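Local coordinates for transcobalamin-1 (Homo sapiens, PDB 4KKI), which binds vitamin B12 with femtomolar affinity as a secreted carrier and protects it from the acidic environment of the stomach, at residues Y33-S46 / F281-M295. Numbering follows the deposited sequence.
Sequences YIRLKPLLNTMIQS and FSNPNAAAQVLPALM
Leu-39 packs against helix 284-294 as a knob in the hole between Ala-287, Val-290, Leu-291 and Leu-294, a compact illustration of how two helices interlock. Its two methyls divide the work: CD1 lies 3.7 Å from CD1 of Leu-294, while CD2 meets CB of Phe-281 at 3.6 Å. With CG anti to its carbonyl carbon (chi1 -59°), the leucine swings its end into this pocket, which Ile-276 of helix 265-277 also borders. Met-43 bends at its last torsion (chi3 85°) and lays CE against CA and CB of Ala-288, each 3.7 Å away. Ala-287 and Ala-288 present only methyls here, consistent with an 8.8 Å approach of the axes of helices 37-45 and 284-294, which cross obliquely, with 133° between their N-to-C directions.

Thr-42 faces the turn before helix 284-294. Its OG1 donates to Pro-38 O at 3.0 Å, from the face of that carbonyl opposite the one used by Thr-42 N, which leaves CG2 to pack against Ser-282 O and Pro-284 N. A glycine here would probably open a gap beside Pro-284 and leave Pro-38 O with one donor fewer.

The other end is looser and more open to solvent: the exposed Tyr-33 ring meets Met-295 in an oblique Met-aromatic contact, SD 4.5 Å from the centroid. Buried Leu-36 steps back to the core, touching Met-295 SD and Leu-294. Apolar packing, without hydrogen bonds, joins the first and last helices of the N-terminal alpha domain, an alpha6-alpha6 barrel; Gln-289, turned away from helix 37-45, hydrogen-bonds cyanocobalamin through NE2.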
loop_
_atom_site.group_PDB
_atom_site.type_symbol
_atom_site.label_atom_id
_atom_site.label_comp_id
_atom_site.label_asym_id
_atom_site.label_seq_id
_atom_site.Cartn_x
_atom_site.Cartn_y
_atom_site.Cartn_z
ATOM N N TYR A 33 8.419 -22.468 5.131
ATOM C CA TYR A 33 9.019 -21.163 5.398
ATOM C C TYR A 33 10.043 -20.784 4.334
ATOM O O TYR A 33 10.275 -19.603 4.075
ATOM C CB TYR A 33 9.678 -21.133 6.777
ATOM C CG TYR A 33 8.745 -20.744 7.900
ATOM C CD1 TYR A 33 7.404 -20.477 7.656
ATOM C CD2 TYR A 33 9.211 -20.629 9.204
ATOM C CE1 TYR A 33 6.551 -20.118 8.682
ATOM C CE2 TYR A 33 8.365 -20.270 10.235
ATOM C CZ TYR A 33 7.037 -20.015 9.969
ATOM O OH TYR A 33 6.192 -19.656 10.995
ATOM N N ILE A 34 10.646 -21.797 3.719
ATOM C CA ILE A 34 11.642 -21.593 2.675
ATOM C C ILE A 34 11.043 -20.851 1.475
ATOM O O ILE A 34 11.744 -20.130 0.766
ATOM C CB ILE A 34 12.275 -22.942 2.230
ATOM C CG1 ILE A 34 13.431 -22.712 1.253
ATOM C CG2 ILE A 34 11.219 -23.874 1.639
ATOM C CD1 ILE A 34 14.559 -21.876 1.823
ATOM N N ARG A 35 9.739 -21.009 1.272
ATOM C CA ARG A 35 9.049 -20.340 0.174
ATOM C C ARG A 35 8.967 -18.829 0.377
ATOM O O ARG A 35 8.723 -18.084 -0.571
ATOM C CB ARG A 35 7.646 -20.922 -0.015
ATOM C CG ARG A 35 7.623 -22.287 -0.679
ATOM C CD ARG A 35 6.199 -22.793 -0.823
ATOM N NE ARG A 35 6.110 -23.939 -1.721
ATOM C CZ ARG A 35 5.853 -23.849 -3.022
ATOM N NH1 ARG A 35 5.657 -22.664 -3.581
ATOM N NH2 ARG A 35 5.790 -24.947 -3.765
ATOM N N LEU A 36 9.174 -18.381 1.611
ATOM C CA LEU A 36 9.135 -16.954 1.916
ATOM C C LEU A 36 10.497 -16.288 1.741
ATOM O O LEU A 36 10.613 -15.068 1.846
ATOM C CB LEU A 36 8.619 -16.722 3.337
ATOM C CG LEU A 36 7.201 -17.228 3.604
ATOM C CD1 LEU A 36 6.747 -16.838 4.999
ATOM C CD2 LEU A 36 6.243 -16.697 2.556
ATOM N N LYS A 37 11.520 -17.096 1.476
ATOM C CA LYS A 37 12.886 -16.594 1.293
ATOM C C LYS A 37 13.042 -15.478 0.246
ATOM O O LYS A 37 13.756 -14.506 0.501
ATOM C CB LYS A 37 13.861 -17.744 0.998
ATOM C CG LYS A 37 15.083 -17.796 1.913
ATOM C CD LYS A 37 15.896 -16.509 1.847
ATOM C CE LYS A 37 17.182 -16.603 2.660
ATOM N NZ LYS A 37 18.156 -17.574 2.081
ATOM N N PRO A 38 12.398 -15.612 -0.934
ATOM C CA PRO A 38 12.534 -14.522 -1.910
ATOM C C PRO A 38 12.071 -13.178 -1.361
ATOM O O PRO A 38 12.662 -12.148 -1.689
ATOM C CB PRO A 38 11.622 -14.970 -3.054
ATOM C CG PRO A 38 11.668 -16.452 -2.985
ATOM C CD PRO A 38 11.678 -16.762 -1.515
ATOM N N LEU A 39 11.035 -13.194 -0.528
ATOM C CA LEU A 39 10.555 -11.974 0.105
ATOM C C LEU A 39 11.642 -11.414 1.008
ATOM O O LEU A 39 11.923 -10.215 0.988
ATOM C CB LEU A 39 9.295 -12.244 0.928
ATOM C CG LEU A 39 8.081 -12.828 0.205
ATOM C CD1 LEU A 39 6.900 -12.918 1.159
ATOM C CD2 LEU A 39 7.728 -11.996 -1.013
ATOM N N LEU A 40 12.247 -12.297 1.796
ATOM C CA LEU A 40 13.310 -11.914 2.715
ATOM C C LEU A 40 14.492 -11.345 1.941
ATOM O O LEU A 40 14.997 -10.272 2.267
ATOM C CB LEU A 40 13.746 -13.115 3.565
ATOM C CG LEU A 40 12.652 -13.811 4.386
ATOM C CD1 LEU A 40 13.185 -15.048 5.103
ATOM C CD2 LEU A 40 12.025 -12.845 5.380
ATOM N N ASN A 41 14.916 -12.060 0.902
ATOM C CA ASN A 41 16.018 -11.611 0.060
ATOM C C ASN A 41 15.772 -10.234 -0.541
ATOM O O ASN A 41 16.616 -9.350 -0.430
ATOM C CB ASN A 41 16.310 -12.627 -1.047
ATOM C CG ASN A 41 16.837 -13.939 -0.503
ATOM O OD1 ASN A 41 17.453 -13.978 0.562
ATOM N ND2 ASN A 41 16.599 -15.021 -1.235
ATOM N N THR A 42 14.606 -10.061 -1.157
ATOM C CA THR A 42 14.208 -8.783 -1.743
ATOM C C THR A 42 14.334 -7.614 -0.761
ATOM O O THR A 42 14.900 -6.572 -1.092
ATOM C CB THR A 42 12.759 -8.848 -2.277
ATOM O OG1 THR A 42 12.706 -9.710 -3.421
ATOM C CG2 THR A 42 12.265 -7.468 -2.670
ATOM N N MET A 43 13.822 -7.798 0.452
ATOM C CA MET A 43 13.865 -6.744 1.462
ATOM C C MET A 43 15.292 -6.442 1.917
ATOM O O MET A 43 15.610 -5.303 2.260
ATOM C CB MET A 43 12.966 -7.105 2.648
ATOM C CG MET A 43 11.523 -7.381 2.232
ATOM S SD MET A 43 10.477 -8.116 3.506
ATOM C CE MET A 43 9.934 -6.658 4.380
ATOM N N ILE A 44 16.153 -7.454 1.902
ATOM C CA ILE A 44 17.558 -7.254 2.249
ATOM C C ILE A 44 18.287 -6.420 1.191
ATOM O O ILE A 44 19.102 -5.560 1.528
ATOM C CB ILE A 44 18.300 -8.592 2.470
ATOM C CG1 ILE A 44 17.645 -9.395 3.591
ATOM C CG2 ILE A 44 19.759 -8.347 2.816
ATOM C CD1 ILE A 44 17.641 -8.687 4.922
ATOM N N GLN A 45 17.987 -6.666 -0.084
ATOM C CA GLN A 45 18.650 -5.940 -1.170
ATOM C C GLN A 45 18.268 -4.465 -1.172
ATOM O O GLN A 45 18.985 -3.634 -1.730
ATOM C CB GLN A 45 18.325 -6.538 -2.545
ATOM C CG GLN A 45 18.172 -8.050 -2.606
ATOM C CD GLN A 45 19.474 -8.816 -2.447
ATOM O OE1 GLN A 45 20.505 -8.259 -2.067
ATOM N NE2 GLN A 45 19.430 -10.110 -2.744
ATOM N N SER A 46 17.136 -4.146 -0.550
ATOM C CA SER A 46 16.649 -2.770 -0.509
ATOM C C SER A 46 17.571 -1.857 0.301
ATOM O O SER A 46 17.446 -0.634 0.244
ATOM C CB SER A 46 15.213 -2.709 0.026
ATOM O OG SER A 46 15.150 -3.074 1.392
ATOM N N PHE A 281 7.117 -10.702 -6.480
ATOM C CA PHE A 281 7.310 -9.746 -5.397
ATOM C C PHE A 281 8.746 -9.236 -5.310
ATOM O O PHE A 281 9.311 -9.126 -4.223
ATOM C CB PHE A 281 6.878 -10.360 -4.066
ATOM C CG PHE A 281 5.404 -10.620 -3.974
ATOM C CD1 PHE A 281 4.546 -9.646 -3.495
ATOM C CD2 PHE A 281 4.874 -11.834 -4.378
ATOM C CE1 PHE A 281 3.187 -9.878 -3.415
ATOM C CE2 PHE A 281 3.515 -12.072 -4.298
ATOM C CZ PHE A 281 2.670 -11.092 -3.817
ATOM N N SER A 282 9.324 -8.914 -6.463
ATOM C CA SER A 282 10.686 -8.396 -6.524
ATOM C C SER A 282 10.775 -6.958 -6.011
ATOM O O SER A 282 11.847 -6.491 -5.632
ATOM C CB SER A 282 11.222 -8.478 -7.954
ATOM O OG SER A 282 10.381 -7.770 -8.847
ATOM N N ASN A 283 9.648 -6.255 -6.008
ATOM C CA ASN A 283 9.594 -4.910 -5.447
ATOM C C ASN A 283 9.484 -4.979 -3.918
ATOM O O ASN A 283 8.541 -5.570 -3.392
ATOM C CB ASN A 283 8.411 -4.142 -6.048
ATOM C CG ASN A 283 8.466 -2.652 -5.763
ATOM O OD1 ASN A 283 8.747 -2.227 -4.641
ATOM N ND2 ASN A 283 8.191 -1.847 -6.786
ATOM N N PRO A 284 10.453 -4.375 -3.207
ATOM C CA PRO A 284 10.519 -4.393 -1.738
ATOM C C PRO A 284 9.252 -3.878 -1.057
ATOM O O PRO A 284 8.925 -4.335 0.040
ATOM C CB PRO A 284 11.707 -3.466 -1.424
ATOM C CG PRO A 284 11.927 -2.672 -2.671
ATOM C CD PRO A 284 11.551 -3.588 -3.790
ATOM N N ASN A 285 8.551 -2.944 -1.692
ATOM C CA ASN A 285 7.291 -2.454 -1.143
ATOM C C ASN A 285 6.217 -3.531 -1.189
ATOM O O ASN A 285 5.423 -3.671 -0.259
ATOM C CB ASN A 285 6.813 -1.205 -1.888
ATOM C CG ASN A 285 7.793 -0.053 -1.782
ATOM O OD1 ASN A 285 7.742 0.737 -0.840
ATOM N ND2 ASN A 285 8.692 0.049 -2.755
ATOM N N ALA A 286 6.200 -4.298 -2.275
ATOM C CA ALA A 286 5.213 -5.357 -2.435
ATOM C C ALA A 286 5.531 -6.535 -1.522
ATOM O O ALA A 286 4.628 -7.152 -0.955
ATOM C CB ALA A 286 5.136 -5.805 -3.888
ATOM N N ALA A 287 6.817 -6.843 -1.386
ATOM C CA ALA A 287 7.247 -7.923 -0.507
ATOM C C ALA A 287 6.891 -7.604 0.941
ATOM O O ALA A 287 6.430 -8.472 1.682
ATOM C CB ALA A 287 8.742 -8.167 -0.652
ATOM N N ALA A 288 7.094 -6.351 1.333
ATOM C CA ALA A 288 6.782 -5.914 2.687
ATOM C C ALA A 288 5.294 -6.018 3.007
ATOM O O ALA A 288 4.916 -6.432 4.103
ATOM C CB ALA A 288 7.274 -4.489 2.916
ATOM N N GLN A 289 4.447 -5.648 2.055
ATOM C CA GLN A 289 3.010 -5.614 2.315
ATOM C C GLN A 289 2.367 -6.997 2.361
ATOM O O GLN A 289 1.348 -7.188 3.024
ATOM C CB GLN A 289 2.292 -4.727 1.298
ATOM C CG GLN A 289 2.639 -3.261 1.430
ATOM C CD GLN A 289 1.835 -2.385 0.493
ATOM O OE1 GLN A 289 1.669 -1.189 0.735
ATOM N NE2 GLN A 289 1.330 -2.975 -0.583
ATOM N N VAL A 290 2.964 -7.961 1.665
ATOM C CA VAL A 290 2.374 -9.295 1.575
ATOM C C VAL A 290 2.803 -10.210 2.728
ATOM O O VAL A 290 2.061 -11.109 3.122
ATOM C CB VAL A 290 2.680 -9.971 0.213
ATOM C CG1 VAL A 290 4.121 -10.468 0.158
ATOM C CG2 VAL A 290 1.714 -11.115 -0.043
ATOM N N LEU A 291 3.985 -9.954 3.280
ATOM C CA LEU A 291 4.591 -10.841 4.276
ATOM C C LEU A 291 3.784 -11.140 5.556
ATOM O O LEU A 291 3.653 -12.307 5.927
ATOM C CB LEU A 291 6.010 -10.368 4.632
ATOM C CG LEU A 291 6.749 -11.205 5.679
ATOM C CD1 LEU A 291 6.989 -12.618 5.163
ATOM C CD2 LEU A 291 8.064 -10.540 6.087
ATOM N N PRO A 292 3.258 -10.101 6.243
ATOM C CA PRO A 292 2.588 -10.370 7.526
ATOM C C PRO A 292 1.456 -11.396 7.445
ATOM O O PRO A 292 1.401 -12.311 8.269
ATOM C CB PRO A 292 2.027 -9.001 7.917
ATOM C CG PRO A 292 2.954 -8.031 7.278
ATOM C CD PRO A 292 3.322 -8.654 5.962
ATOM N N ALA A 293 0.580 -11.246 6.457
ATOM C CA ALA A 293 -0.557 -12.145 6.295
ATOM C C ALA A 293 -0.116 -13.587 6.068
ATOM O O ALA A 293 -0.737 -14.517 6.576
ATOM C CB ALA A 293 -1.451 -11.675 5.157
ATOM N N LEU A 294 0.968 -13.770 5.317
ATOM C CA LEU A 294 1.467 -15.112 5.018
ATOM C C LEU A 294 1.955 -15.820 6.280
ATOM O O LEU A 294 2.125 -17.040 6.296
ATOM C CB LEU A 294 2.591 -15.048 3.985
ATOM C CG LEU A 294 2.257 -14.310 2.688
ATOM C CD1 LEU A 294 3.461 -14.284 1.763
ATOM C CD2 LEU A 294 1.060 -14.944 2.001
ATOM N N MET A 295 2.179 -15.041 7.332
ATOM C CA MET A 295 2.636 -15.575 8.604
ATOM C C MET A 295 1.511 -15.500 9.623
ATOM O O MET A 295 1.732 -15.681 10.819
ATOM C CB MET A 295 3.836 -14.777 9.110
ATOM C CG MET A 295 4.894 -15.625 9.771
ATOM S SD MET A 295 6.029 -16.292 8.550
ATOM C CE MET A 295 6.871 -14.791 8.056
#